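Local coordinates for secreted protein (Streptomyces lividans TK24, PDB 5LXZ) that probably acts as a copper-radical oxidase of the galactose oxidase-like AA5 family, at residues A[532-544]-A[579-591]. The protein carries 1 engineered substitution. Numbering follows the deposited sequence.
With EDO (1,2-ethanediol), chain K.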
loop_
_atom_site.group_PDB
_atom_site.type_symbol
_atom_site.label_atom_id
_atom_site.label_comp_id
_atom_site.label_asym_id
_atom_site.label_seq_id
_atom_site.Cartn_x
_atom_site.Cartn_y
_atom_site.Cartn_z
ATOM N N ALA A 532 15.277 -33.977 -4.881
ATOM C CA ALA A 532 15.646 -33.511 -3.547
ATOM C C ALA A 532 17.131 -33.224 -3.376
ATOM O O ALA A 532 17.502 -32.231 -2.772
ATOM C CB ALA A 532 15.162 -34.465 -2.462
ATOM N N SER A 533 17.997 -34.074 -3.942
ATOM C CA SER A 533 19.434 -33.864 -3.778
ATOM C C SER A 533 20.009 -32.652 -4.535
ATOM O O SER A 533 21.134 -32.244 -4.269
ATOM C CB SER A 533 20.212 -35.132 -4.156
ATOM O OG SER A 533 20.092 -35.367 -5.535
ATOM N N THR A 534 19.217 -32.050 -5.426
ATOM C CA THR A 534 19.599 -30.849 -6.122
ATOM C C THR A 534 19.192 -29.563 -5.388
ATOM O O THR A 534 19.574 -28.486 -5.808
ATOM C CB THR A 534 18.987 -30.794 -7.536
ATOM O OG1 THR A 534 17.581 -30.539 -7.471
ATOM C CG2 THR A 534 19.263 -32.135 -8.286
ATOM N N VAL A 535 18.414 -29.685 -4.316
ATOM C CA VAL A 535 17.858 -28.482 -3.679
ATOM C C VAL A 535 18.969 -27.744 -2.949
ATOM O O VAL A 535 19.733 -28.350 -2.180
ATOM C CB VAL A 535 16.708 -28.881 -2.730
ATOM C CG1 VAL A 535 16.249 -27.696 -1.888
ATOM C CG2 VAL A 535 15.548 -29.420 -3.527
ATOM N N LYS A 536 19.048 -26.433 -3.153
ATOM C CA LYS A 536 19.964 -25.583 -2.427
ATOM C C LYS A 536 19.300 -24.616 -1.469
ATOM O O LYS A 536 19.935 -24.174 -0.511
ATOM C CB LYS A 536 20.840 -24.766 -3.379
ATOM C CG LYS A 536 21.781 -25.610 -4.214
ATOM C CD LYS A 536 22.806 -26.420 -3.407
ATOM C CE LYS A 536 23.786 -25.553 -2.662
ATOM N NZ LYS A 536 24.991 -26.372 -2.314
ATOM N N LYS A 537 18.048 -24.263 -1.751
ATOM C CA LYS A 537 17.327 -23.259 -0.963
ATOM C C LYS A 537 15.906 -23.703 -0.793
ATOM O O LYS A 537 15.294 -24.196 -1.725
ATOM C CB LYS A 537 17.283 -21.919 -1.681
ATOM C CG LYS A 537 18.575 -21.157 -1.728
ATOM C CD LYS A 537 18.349 -19.857 -2.468
ATOM C CE LYS A 537 19.639 -19.133 -2.659
ATOM N NZ LYS A 537 19.361 -17.949 -3.493
ATOM N N VAL A 538 15.374 -23.484 0.405
ATOM C CA VAL A 538 13.954 -23.666 0.647
ATOM C C VAL A 538 13.479 -22.326 1.222
ATOM O O VAL A 538 14.084 -21.795 2.165
ATOM C CB VAL A 538 13.694 -24.811 1.636
ATOM C CG1 VAL A 538 12.212 -24.987 1.951
ATOM C CG2 VAL A 538 14.250 -26.119 1.054
ATOM N N ARG A 539 12.384 -21.818 0.683
ATOM C CA ARG A 539 11.833 -20.535 1.103
ATOM C C ARG A 539 10.347 -20.673 1.394
ATOM O O ARG A 539 9.594 -21.255 0.599
ATOM C CB ARG A 539 12.054 -19.502 -0.004
ATOM C CG ARG A 539 13.487 -19.165 -0.315
ATOM C CD ARG A 539 14.131 -18.452 0.859
ATOM N NE ARG A 539 15.548 -18.135 0.637
ATOM C CZ ARG A 539 16.568 -18.879 1.057
ATOM N NH1 ARG A 539 16.393 -20.034 1.669
ATOM N NH2 ARG A 539 17.812 -18.471 0.801
ATOM N N LEU A 540 9.948 -20.104 2.525
ATOM C CA LEU A 540 8.564 -19.972 2.889
ATOM C C LEU A 540 8.165 -18.530 2.621
ATOM O O LEU A 540 8.724 -17.631 3.229
ATOM C CB LEU A 540 8.450 -20.308 4.342
ATOM C CG LEU A 540 7.258 -20.949 4.880
ATOM C CD1 LEU A 540 6.842 -22.225 4.143
ATOM C CD2 LEU A 540 7.417 -21.189 6.390
ATOM N N ILE A 541 7.298 -18.310 1.641
ATOM C CA ILE A 541 6.988 -16.953 1.178
ATOM C C ILE A 541 5.544 -16.647 1.482
ATOM O O ILE A 541 4.627 -17.355 1.028
ATOM C CB ILE A 541 7.281 -16.784 -0.311
ATOM C CG1 ILE A 541 8.704 -17.260 -0.590
ATOM C CG2 ILE A 541 7.041 -15.330 -0.691
ATOM C CD1 ILE A 541 9.219 -16.945 -1.962
ATOM N N ARG A 542 5.331 -15.587 2.235
ATOM C CA ARG A 542 3.992 -15.196 2.596
ATOM C C ARG A 542 3.346 -14.559 1.360
ATOM O O ARG A 542 3.958 -13.748 0.716
ATOM C CB ARG A 542 4.018 -14.241 3.775
ATOM C CG ARG A 542 2.668 -14.090 4.454
ATOM C CD ARG A 542 2.777 -13.320 5.765
ATOM N NE ARG A 542 1.491 -13.212 6.482
ATOM C CZ ARG A 542 0.981 -14.117 7.331
ATOM N NH1 ARG A 542 1.613 -15.258 7.659
ATOM N NH2 ARG A 542 -0.134 -13.838 7.945
ATOM N N PRO A 543 2.101 -14.915 1.012
ATOM C CA PRO A 543 1.445 -14.354 -0.155
ATOM C C PRO A 543 1.270 -12.865 -0.026
ATOM O O PRO A 543 1.064 -12.359 1.075
ATOM C CB PRO A 543 0.079 -15.037 -0.190
ATOM C CG PRO A 543 -0.016 -15.785 1.024
ATOM C CD PRO A 543 1.310 -15.982 1.625
ATOM N N SER A 544 1.340 -12.172 -1.144
ATOM C CA SER A 544 1.210 -10.730 -1.156
ATOM C C SER A 544 -0.230 -10.320 -0.988
ATOM O O SER A 544 -1.146 -10.985 -1.489
ATOM C CB SER A 544 1.697 -10.171 -2.487
ATOM O OG SER A 544 3.100 -10.047 -2.471
ATOM N N VAL A 579 8.139 -15.690 11.585
ATOM C CA VAL A 579 7.229 -16.568 10.884
ATOM C C VAL A 579 5.850 -16.306 11.464
ATOM O O VAL A 579 5.411 -16.977 12.382
ATOM C CB VAL A 579 7.604 -18.047 11.018
ATOM C CG1 VAL A 579 6.765 -18.848 10.072
ATOM C CG2 VAL A 579 9.090 -18.262 10.738
ATOM N N GLN A 580 5.192 -15.261 10.977
ATOM C CA GLN A 580 3.825 -14.924 11.425
ATOM C C GLN A 580 2.931 -16.150 11.137
ATOM O O GLN A 580 3.092 -16.803 10.097
ATOM C CB GLN A 580 3.346 -13.670 10.669
ATOM C CG GLN A 580 4.207 -12.448 10.997
ATOM C CD GLN A 580 4.037 -11.284 10.014
ATOM O OE1 GLN A 580 4.009 -11.471 8.798
ATOM N NE2 GLN A 580 3.889 -10.078 10.548
ATOM N N SER A 581 1.972 -16.402 12.017
ATOM C CA SER A 581 1.038 -17.481 11.749
ATOM C C SER A 581 0.209 -17.167 10.499
ATOM O O SER A 581 -0.119 -16.014 10.194
ATOM C CB SER A 581 0.126 -17.620 12.916
ATOM O OG SER A 581 0.862 -17.947 14.067
ATOM N N GLY A 582 -0.099 -18.205 9.752
ATOM C CA GLY A 582 -0.784 -18.068 8.499
ATOM C C GLY A 582 -0.254 -19.009 7.464
ATOM O O GLY A 582 0.514 -19.921 7.766
ATOM N N TRP A 583 -0.709 -18.804 6.250
ATOM C CA TRP A 583 -0.384 -19.671 5.142
ATOM C C TRP A 583 0.744 -19.069 4.322
ATOM O O TRP A 583 0.790 -17.864 4.097
ATOM C CB TRP A 583 -1.600 -19.860 4.269
ATOM C CG TRP A 583 -2.628 -20.747 4.841
ATOM C CD1 TRP A 583 -3.584 -20.409 5.778
ATOM C CD2 TRP A 583 -2.808 -22.128 4.565
ATOM N NE1 TRP A 583 -4.385 -21.492 6.026
ATOM C CE2 TRP A 583 -3.929 -22.558 5.308
ATOM C CE3 TRP A 583 -2.165 -23.021 3.724
ATOM C CZ2 TRP A 583 -4.412 -23.856 5.232
ATOM C CZ3 TRP A 583 -2.617 -24.308 3.667
ATOM C CH2 TRP A 583 -3.738 -24.714 4.408
ATOM N N TYR A 584 1.598 -19.941 3.800
ATOM C CA TYR A 584 2.764 -19.612 3.054
ATOM C C TYR A 584 2.885 -20.514 1.844
ATOM O O TYR A 584 2.498 -21.685 1.886
ATOM C CB TYR A 584 4.015 -19.840 3.871
ATOM C CG TYR A 584 4.227 -18.889 5.028
ATOM C CD1 TYR A 584 3.561 -19.085 6.232
ATOM C CD2 TYR A 584 5.076 -17.797 4.917
ATOM C CE1 TYR A 584 3.732 -18.212 7.280
ATOM C CE2 TYR A 584 5.265 -16.930 5.973
ATOM C CZ TYR A 584 4.584 -17.113 7.143
ATOM O OH TYR A 584 4.797 -16.245 8.198
ATOM N N MET A 585 3.487 -19.971 0.787
ATOM C CA MET A 585 4.025 -20.767 -0.314
ATOM C C MET A 585 5.379 -21.306 0.039
ATOM O O MET A 585 6.266 -20.540 0.415
ATOM C CB MET A 585 4.149 -19.939 -1.557
ATOM C CG MET A 585 2.831 -19.574 -2.213
ATOM S SD MET A 585 3.029 -18.503 -3.644
ATOM C CE MET A 585 3.484 -16.932 -2.909
ATOM N N MET A 586 5.608 -22.621 -0.100
ATOM C CA MET A 586 6.934 -23.154 0.064
ATOM C C MET A 586 7.504 -23.502 -1.296
ATOM O O MET A 586 6.944 -24.338 -2.016
ATOM C CB MET A 586 6.973 -24.373 0.980
ATOM C CG MET A 586 8.406 -24.688 1.399
ATOM S SD MET A 586 8.520 -26.227 2.303
ATOM C CE MET A 586 8.401 -27.434 0.992
ATOM N N PHE A 587 8.623 -22.885 -1.610
ATOM C CA PHE A 587 9.348 -23.124 -2.862
ATOM C C PHE A 587 10.690 -23.772 -2.532
ATOM O O PHE A 587 11.376 -23.388 -1.570
ATOM C CB PHE A 587 9.672 -21.811 -3.583
ATOM C CG PHE A 587 8.495 -21.121 -4.194
ATOM C CD1 PHE A 587 8.103 -21.372 -5.498
ATOM C CD2 PHE A 587 7.812 -20.110 -3.482
ATOM C CE1 PHE A 587 7.046 -20.665 -6.083
ATOM C CE2 PHE A 587 6.774 -19.426 -4.064
ATOM C CZ PHE A 587 6.417 -19.654 -5.353
ATOM N N VAL A 588 11.114 -24.713 -3.377
ATOM C CA VAL A 588 12.478 -25.223 -3.289
ATOM C C VAL A 588 13.190 -24.826 -4.560
ATOM O O VAL A 588 12.590 -24.887 -5.646
ATOM C CB VAL A 588 12.525 -26.743 -3.011
ATOM C CG1 VAL A 588 11.664 -27.049 -1.785
ATOM C CG2 VAL A 588 12.085 -27.592 -4.206
ATOM N N THR A 589 14.441 -24.441 -4.454
ATOM C CA THR A 589 15.176 -23.988 -5.608
ATOM C C THR A 589 16.460 -24.792 -5.709
ATOM O O THR A 589 17.133 -25.032 -4.694
ATOM C CB THR A 589 15.438 -22.487 -5.468
ATOM O OG1 THR A 589 14.158 -21.808 -5.467
ATOM C CG2 THR A 589 16.224 -21.952 -6.593
ATOM N N ASP A 590 16.795 -25.180 -6.943
ATOM C CA ASP A 590 17.982 -26.033 -7.145
ATOM C C ASP A 590 19.245 -25.213 -7.324
ATOM O O ASP A 590 19.234 -23.978 -7.289
ATOM C CB ASP A 590 17.727 -27.024 -8.279
ATOM C CG ASP A 590 17.616 -26.373 -9.652
ATOM O OD1 ASP A 590 18.042 -25.215 -9.846
ATOM O OD2 ASP A 590 17.039 -27.036 -10.538
ATOM N N GLY A 591 20.349 -25.899 -7.650
ATOM C CA GLY A 591 21.637 -25.234 -7.836
ATOM C C GLY A 591 21.813 -24.393 -9.085
ATOM O O GLY A 591 22.792 -23.666 -9.190
HETATM C C1 EDO K . 19.064 -21.460 3.614
HETATM O O1 EDO K . 19.193 -20.565 2.509
HETATM C C2 EDO K . 18.515 -22.843 3.224
HETATM O O2 EDO K . 17.168 -22.817 2.674
HETATM O O HOH W 1 16.413 -29.688 -9.929
#
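Arg542 reaches across to Ser581 where strands 535-541 and 582-590 run antiparallel in the early-set, immunoglobulin-like domain that follows the Kelch propeller in this galactose oxidase-like protein. With CG anti to the backbone N (chi1 -164°) and the chain extended from CG to NE, the guanidinium meets Ser581 end-on, NH1 and NH2 both donating to Ser581 O, with Arg542 NH2 3.1 Å from it. Gln580 CB lies over one guanidinium face. Beside it, Tyr584 OH donates to Gln580 O at 2.6 Å, on a lone pair in the carbonyl plane. Arg542 CB packs on Tyr584 CE2, while Leu540 crosses the tyrosine at about a right angle, with CD2 over one face. A leucine in place of Arg542 would probably leave Ser581 O without both of these donors and the segment 579-581 less firmly tied to the strand.

Farther along, Leu540, Met586, Val538 and Val588 share one face of the sheet; Leu540 CD1 meets Met586 CB at 3.8 Å, and Val538 lies side by side with Val588. On the other face Ile541 CD1 approaches Phe587 CD2 at 3.8 Å, the side chains nearly perpendicular; Leu466 of the propeller strand 462-466 touches both, so this face packs against the propeller. On the same face Arg539 NE and Lys537 NZ form salt bridges to Asp416, between propeller strands 409-412 and 418-421, and NH1 and NH2 of Arg539 also donate to O1 of a bound ethanediol. Near the Val535-Asp590 end the register shifts by one at a classic beta bulge, where Lys536 and Lys537 both face Thr589: Thr589 O accepts from Lys536 N at 2.8 Å and Lys537 N at 3.2 Å.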